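Local coordinates for glyoxalase 3 (Candida albicans, PDB 4LRU), which converts methylglyoxal to D-lactate in a single step without glutathione, detoxifying the methylglyoxal that the cell's own metabolism produces, at residues N15-V29 and F55-L67. Residues are numbered along the deposited sequence; the frame is centred on the assembly and turned at random. Where two conformers were deposited one is given.
Sequences NETFYSDGKKTGVFV and FGWDDHSVVPDFL
Val27 and Trp57 form a lone beta bridge between two loops: Val27 N bonds to Gly56 O, Asp58 N to Val27 O, and the next residue, Asp59, gives its N-H to Lys24 O. From there the side chain of Asp58 reaches in, its CG trans to the backbone N (chi1 -178°), and its OD2 is gripped twice, by Tyr19 OH at 2.6 Å on the syn lone pair and by Thr25 OG1 at 2.7 Å on the anti side. Its other oxygen, OD1, closes an Asx turn onto His60 N, which helps fix the carboxylate's rotation. The Tyr19 ring has a partner on each face: the His60 ring stacks on one, centroids 3.8 Å apart and planes at 23°, and Phe18 turns its edge, at CD2, to the other. His60 in turn points NE2 along its ring plane to Asp21 OD2, 2.8 Å away, a bond that puts a proton on NE2 and would favour the charged form if the ring is protonated. Asp59 OD2 receives Lys24 N from above its carboxylate plane. Beyond the bridge, Ser61 CB sits 3.3 Å over the centre of the Phe28 ring, and the edge of that ring meets the face of Phe66 in a T-shaped pair. Ser61 OG, set between backbone N and carbonyl carbon (chi1 76°), accepts from Val29 N at 3.1 Å and donates to Asp58 O. Val29 CG2 lies 3.6 Å from Trp57 CE3, and a water joins Asn15 ND2 to Trp57 O. The contact thus ties the loop between strand 6-10 and helix 29-42 to the one between strand 45-50 and helix 69-76; Trp57 packs on helix 81-87 and Phe75 of helix 69-76, and Phe28, backbone-bonded to Ala107, brings its side chain to about 6 Å from that of Cys139, the inferred active-site cysteine of this DJ-1 fold.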
loop_
_atom_site.group_PDB
_atom_site.type_symbol
_atom_site.label_atom_id
_atom_site.label_comp_id
_atom_site.label_asym_id
_atom_site.label_seq_id
_atom_site.Cartn_x
_atom_site.Cartn_y
_atom_site.Cartn_z
ATOM N N ASN A 15 -12.815 -5.386 5.266
ATOM C CA ASN A 15 -13.718 -4.240 5.413
ATOM C C ASN A 15 -14.744 -4.565 6.493
ATOM O O ASN A 15 -15.767 -5.189 6.219
ATOM C CB ASN A 15 -14.363 -3.967 4.041
ATOM C CG ASN A 15 -15.427 -2.883 4.055
ATOM O OD1 ASN A 15 -16.458 -3.017 3.393
ATOM N ND2 ASN A 15 -15.162 -1.784 4.746
ATOM N N GLU A 16 -14.414 -4.206 7.733
ATOM C CA GLU A 16 -15.216 -4.563 8.897
ATOM C C GLU A 16 -15.183 -3.400 9.875
ATOM O O GLU A 16 -14.214 -2.626 9.906
ATOM C CB GLU A 16 -14.616 -5.770 9.622
ATOM C CG GLU A 16 -14.464 -7.048 8.817
ATOM C CD GLU A 16 -15.781 -7.690 8.449
ATOM O OE1 GLU A 16 -15.776 -8.502 7.495
ATOM O OE2 GLU A 16 -16.812 -7.381 9.083
ATOM N N THR A 17 -16.209 -3.325 10.711
ATOM C CA THR A 17 -16.188 -2.485 11.909
ATOM C C THR A 17 -14.929 -2.737 12.732
ATOM O O THR A 17 -14.589 -3.880 13.034
ATOM C CB THR A 17 -17.441 -2.699 12.787
ATOM O OG1 THR A 17 -17.527 -4.071 13.200
ATOM C CG2 THR A 17 -18.695 -2.324 12.017
ATOM N N PHE A 18 -14.245 -1.654 13.091
ATOM C CA PHE A 18 -12.862 -1.719 13.559
ATOM C C PHE A 18 -12.593 -0.682 14.651
ATOM O O PHE A 18 -12.041 -0.999 15.709
ATOM C CB PHE A 18 -11.915 -1.489 12.376
ATOM C CG PHE A 18 -10.465 -1.433 12.750
ATOM C CD1 PHE A 18 -9.781 -2.581 13.110
ATOM C CD2 PHE A 18 -9.773 -0.233 12.708
ATOM C CE1 PHE A 18 -8.431 -2.531 13.424
ATOM C CE2 PHE A 18 -8.435 -0.177 13.015
ATOM C CZ PHE A 18 -7.759 -1.327 13.384
ATOM N N TYR A 19 -12.988 0.559 14.393
ATOM C CA TYR A 19 -12.704 1.661 15.321
ATOM C C TYR A 19 -13.644 1.642 16.532
ATOM O O TYR A 19 -14.760 1.120 16.461
ATOM C CB TYR A 19 -12.853 2.995 14.591
ATOM C CG TYR A 19 -11.873 3.160 13.452
ATOM C CD1 TYR A 19 -10.525 3.395 13.703
ATOM C CD2 TYR A 19 -12.279 3.030 12.128
ATOM C CE1 TYR A 19 -9.623 3.550 12.676
ATOM C CE2 TYR A 19 -11.379 3.169 11.093
ATOM C CZ TYR A 19 -10.054 3.426 11.365
ATOM O OH TYR A 19 -9.140 3.570 10.338
ATOM N N SER A 20 -13.204 2.266 17.625
ATOM C CA SER A 20 -14.032 2.418 18.821
ATOM C C SER A 20 -15.366 3.110 18.562
ATOM O O SER A 20 -16.341 2.871 19.276
ATOM C CB SER A 20 -13.260 3.197 19.892
ATOM O OG SER A 20 -12.091 2.487 20.267
ATOM N N ASP A 21 -15.416 3.984 17.562
ATOM C CA ASP A 21 -16.652 4.711 17.243
ATOM C C ASP A 21 -17.608 3.865 16.395
ATOM O O ASP A 21 -18.672 4.332 15.978
ATOM C CB ASP A 21 -16.326 6.023 16.518
ATOM C CG ASP A 21 -15.725 5.793 15.149
ATOM O OD1 ASP A 21 -15.605 4.617 14.749
ATOM O OD2 ASP A 21 -15.373 6.784 14.471
ATOM N N GLY A 22 -17.208 2.626 16.113
ATOM C CA GLY A 22 -18.068 1.684 15.407
ATOM C C GLY A 22 -17.920 1.741 13.898
ATOM O O GLY A 22 -18.580 0.993 13.184
ATOM N N LYS A 23 -17.056 2.626 13.408
ATOM C CA LYS A 23 -16.862 2.772 11.965
ATOM C C LYS A 23 -15.996 1.644 11.412
ATOM O O LYS A 23 -15.218 1.022 12.143
ATOM C CB LYS A 23 -16.182 4.105 11.634
ATOM C CG LYS A 23 -16.975 5.342 11.998
ATOM C CD LYS A 23 -18.334 5.367 11.334
ATOM C CE LYS A 23 -19.089 6.633 11.709
ATOM N NZ LYS A 23 -20.296 6.801 10.859
ATOM N N LYS A 24 -16.082 1.432 10.101
ATOM C CA LYS A 24 -15.302 0.392 9.439
ATOM C C LYS A 24 -13.927 0.858 8.985
ATOM O O LYS A 24 -13.750 2.016 8.593
ATOM C CB LYS A 24 -16.063 -0.131 8.232
ATOM C CG LYS A 24 -17.383 -0.772 8.597
ATOM C CD LYS A 24 -17.987 -1.486 7.393
ATOM C CE LYS A 24 -19.276 -2.199 7.752
ATOM N NZ LYS A 24 -19.773 -2.949 6.568
ATOM N N THR A 25 -12.955 -0.055 9.004
ATOM C CA THR A 25 -11.765 0.121 8.199
ATOM C C THR A 25 -11.912 -0.566 6.850
ATOM O O THR A 25 -12.943 -1.203 6.560
ATOM C CB THR A 25 -10.483 -0.347 8.928
ATOM O OG1 THR A 25 -9.327 0.164 8.241
ATOM C CG2 THR A 25 -10.388 -1.857 8.987
ATOM N N GLY A 26 -10.874 -0.417 6.041
ATOM C CA GLY A 26 -10.858 -0.818 4.644
ATOM C C GLY A 26 -9.787 -0.017 3.950
ATOM O O GLY A 26 -8.761 0.285 4.553
ATOM N N VAL A 27 -10.018 0.319 2.688
ATOM C CA VAL A 27 -9.037 1.037 1.866
ATOM C C VAL A 27 -9.102 2.528 2.196
ATOM O O VAL A 27 -10.169 3.125 2.170
ATOM C CB VAL A 27 -9.344 0.823 0.379
ATOM C CG1 VAL A 27 -8.390 1.634 -0.507
ATOM C CG2 VAL A 27 -9.289 -0.662 0.043
ATOM N N PHE A 28 -7.950 3.117 2.515
ATOM C CA PHE A 28 -7.885 4.552 2.781
ATOM C C PHE A 28 -7.829 5.284 1.459
ATOM O O PHE A 28 -6.844 5.177 0.746
ATOM C CB PHE A 28 -6.652 4.892 3.612
ATOM C CG PHE A 28 -6.797 6.166 4.382
ATOM C CD1 PHE A 28 -6.589 7.389 3.772
ATOM C CD2 PHE A 28 -7.193 6.151 5.718
ATOM C CE1 PHE A 28 -6.777 8.567 4.470
ATOM C CE2 PHE A 28 -7.374 7.325 6.423
ATOM C CZ PHE A 28 -7.159 8.535 5.801
ATOM N N VAL A 29 -8.901 5.986 1.111
ATOM C CA VAL A 29 -9.142 6.406 -0.278
ATOM C C VAL A 29 -7.895 6.978 -0.948
ATOM O O VAL A 29 -7.492 6.499 -1.992
ATOM C CB VAL A 29 -10.285 7.411 -0.386
ATOM C CG1 VAL A 29 -10.423 7.921 -1.814
ATOM C CG2 VAL A 29 -11.597 6.767 0.049
ATOM N N PHE A 55 -13.523 -5.169 -1.906
ATOM C CA PHE A 55 -12.970 -4.186 -0.987
ATOM C C PHE A 55 -14.087 -3.268 -0.503
ATOM O O PHE A 55 -15.193 -3.237 -1.066
ATOM C CB PHE A 55 -11.872 -3.353 -1.665
ATOM C CG PHE A 55 -12.412 -2.280 -2.552
ATOM C CD1 PHE A 55 -12.800 -2.579 -3.841
ATOM C CD2 PHE A 55 -12.549 -0.983 -2.091
ATOM C CE1 PHE A 55 -13.347 -1.601 -4.661
ATOM C CE2 PHE A 55 -13.069 0.004 -2.912
ATOM C CZ PHE A 55 -13.476 -0.311 -4.195
ATOM N N GLY A 56 -13.790 -2.513 0.552
ATOM C CA GLY A 56 -14.612 -1.372 0.942
ATOM C C GLY A 56 -13.741 -0.252 1.469
ATOM O O GLY A 56 -12.564 -0.459 1.761
ATOM N N TRP A 57 -14.300 0.953 1.517
ATOM C CA TRP A 57 -13.528 2.107 1.954
ATOM C C TRP A 57 -13.427 2.144 3.466
ATOM O O TRP A 57 -14.375 1.802 4.172
ATOM C CB TRP A 57 -14.168 3.414 1.468
ATOM C CG TRP A 57 -14.325 3.526 -0.006
ATOM C CD1 TRP A 57 -15.489 3.684 -0.686
ATOM C CD2 TRP A 57 -13.285 3.507 -0.989
ATOM N NE1 TRP A 57 -15.247 3.754 -2.039
ATOM C CE2 TRP A 57 -13.901 3.639 -2.251
ATOM C CE3 TRP A 57 -11.897 3.360 -0.930
ATOM C CZ2 TRP A 57 -13.171 3.662 -3.441
ATOM C CZ3 TRP A 57 -11.175 3.384 -2.113
ATOM C CH2 TRP A 57 -11.816 3.538 -3.351
ATOM N N ASP A 58 -12.292 2.619 3.958
ATOM C CA ASP A 58 -12.170 2.980 5.367
ATOM C C ASP A 58 -13.050 4.209 5.629
ATOM O O ASP A 58 -12.910 5.219 4.953
ATOM C CB ASP A 58 -10.711 3.251 5.724
ATOM C CG ASP A 58 -10.519 3.576 7.195
ATOM O OD1 ASP A 58 -11.101 4.578 7.648
ATOM O OD2 ASP A 58 -9.744 2.854 7.880
ATOM N N ASP A 59 -13.997 4.111 6.557
ATOM C CA ASP A 59 -14.992 5.178 6.766
ATOM C C ASP A 59 -14.320 6.497 7.189
ATOM O O ASP A 59 -14.819 7.589 6.899
ATOM C CB ASP A 59 -16.016 4.784 7.852
ATOM C CG ASP A 59 -17.002 3.702 7.403
ATOM O OD1 ASP A 59 -17.249 3.548 6.187
ATOM O OD2 ASP A 59 -17.563 3.017 8.293
ATOM N N HIS A 60 -13.198 6.399 7.888
ATOM C CA HIS A 60 -12.491 7.599 8.327
ATOM C C HIS A 60 -11.817 8.336 7.158
ATOM O O HIS A 60 -11.531 9.537 7.262
ATOM C CB HIS A 60 -11.494 7.258 9.435
ATOM C CG HIS A 60 -12.148 6.985 10.755
ATOM N ND1 HIS A 60 -11.441 6.594 11.873
ATOM C CD2 HIS A 60 -13.450 6.959 11.106
ATOM C CE1 HIS A 60 -12.282 6.400 12.873
ATOM N NE2 HIS A 60 -13.508 6.617 12.435
ATOM N N SER A 61 -11.651 7.651 6.030
ATOM C CA SER A 61 -10.915 8.210 4.884
ATOM C C SER A 61 -11.804 8.948 3.877
ATOM O O SER A 61 -11.294 9.607 2.967
ATOM C CB SER A 61 -10.126 7.123 4.175
ATOM O OG SER A 61 -10.960 6.304 3.379
ATOM N N VAL A 62 -13.120 8.831 4.019
ATOM C CA VAL A 62 -14.059 9.479 3.089
ATOM C C VAL A 62 -14.591 10.839 3.575
ATOM O O VAL A 62 -15.352 11.513 2.872
ATOM C CB VAL A 62 -15.222 8.532 2.720
ATOM C CG1 VAL A 62 -14.673 7.199 2.229
ATOM C CG2 VAL A 62 -16.158 8.326 3.904
ATOM N N VAL A 63 -14.214 11.236 4.783
ATOM C CA VAL A 63 -14.685 12.487 5.360
ATOM C C VAL A 63 -14.071 13.687 4.638
ATOM O O VAL A 63 -12.998 13.574 4.035
ATOM C CB VAL A 63 -14.357 12.595 6.858
ATOM C CG1 VAL A 63 -15.007 11.461 7.644
ATOM C CG2 VAL A 63 -12.862 12.631 7.091
ATOM N N PRO A 64 -14.737 14.840 4.727
ATOM C CA PRO A 64 -14.284 16.032 4.015
ATOM C C PRO A 64 -12.817 16.376 4.257
ATOM O O PRO A 64 -12.124 16.795 3.325
ATOM C CB PRO A 64 -15.195 17.128 4.563
ATOM C CG PRO A 64 -16.466 16.415 4.904
ATOM C CD PRO A 64 -16.047 15.047 5.376
ATOM N N ASP A 65 -12.332 16.189 5.482
ATOM C CA ASP A 65 -10.938 16.511 5.799
ATOM C C ASP A 65 -9.918 15.710 4.981
ATOM O O ASP A 65 -8.803 16.177 4.742
ATOM C CB ASP A 65 -10.665 16.273 7.288
ATOM C CG ASP A 65 -11.217 17.385 8.185
ATOM O OD1 ASP A 65 -11.844 18.345 7.689
ATOM O OD2 ASP A 65 -11.017 17.286 9.415
ATOM N N PHE A 66 -10.273 14.489 4.587
ATOM C CA PHE A 66 -9.337 13.606 3.913
ATOM C C PHE A 66 -9.682 13.408 2.440
ATOM O O PHE A 66 -8.892 12.813 1.699
ATOM C CB PHE A 66 -9.292 12.232 4.596
ATOM C CG PHE A 66 -8.456 12.205 5.842
ATOM C CD1 PHE A 66 -7.077 12.318 5.763
ATOM C CD2 PHE A 66 -9.046 12.047 7.087
ATOM C CE1 PHE A 66 -6.302 12.309 6.911
ATOM C CE2 PHE A 66 -8.281 12.044 8.237
ATOM C CZ PHE A 66 -6.907 12.170 8.150
ATOM N N LEU A 67 -10.876 13.839 2.050
ATOM C CA LEU A 67 -11.345 13.651 0.683
ATOM C C LEU A 67 -12.051 14.904 0.207
ATOM O O LEU A 67 -13.211 15.155 0.533
ATOM C CB LEU A 67 -12.274 12.427 0.591
ATOM C CG LEU A 67 -12.774 12.076 -0.808
ATOM C CD1 LEU A 67 -11.619 11.828 -1.766
ATOM C CD2 LEU A 67 -13.669 10.843 -0.732
HETATM O O HOH W 1 -16.740 0.644 4.261
#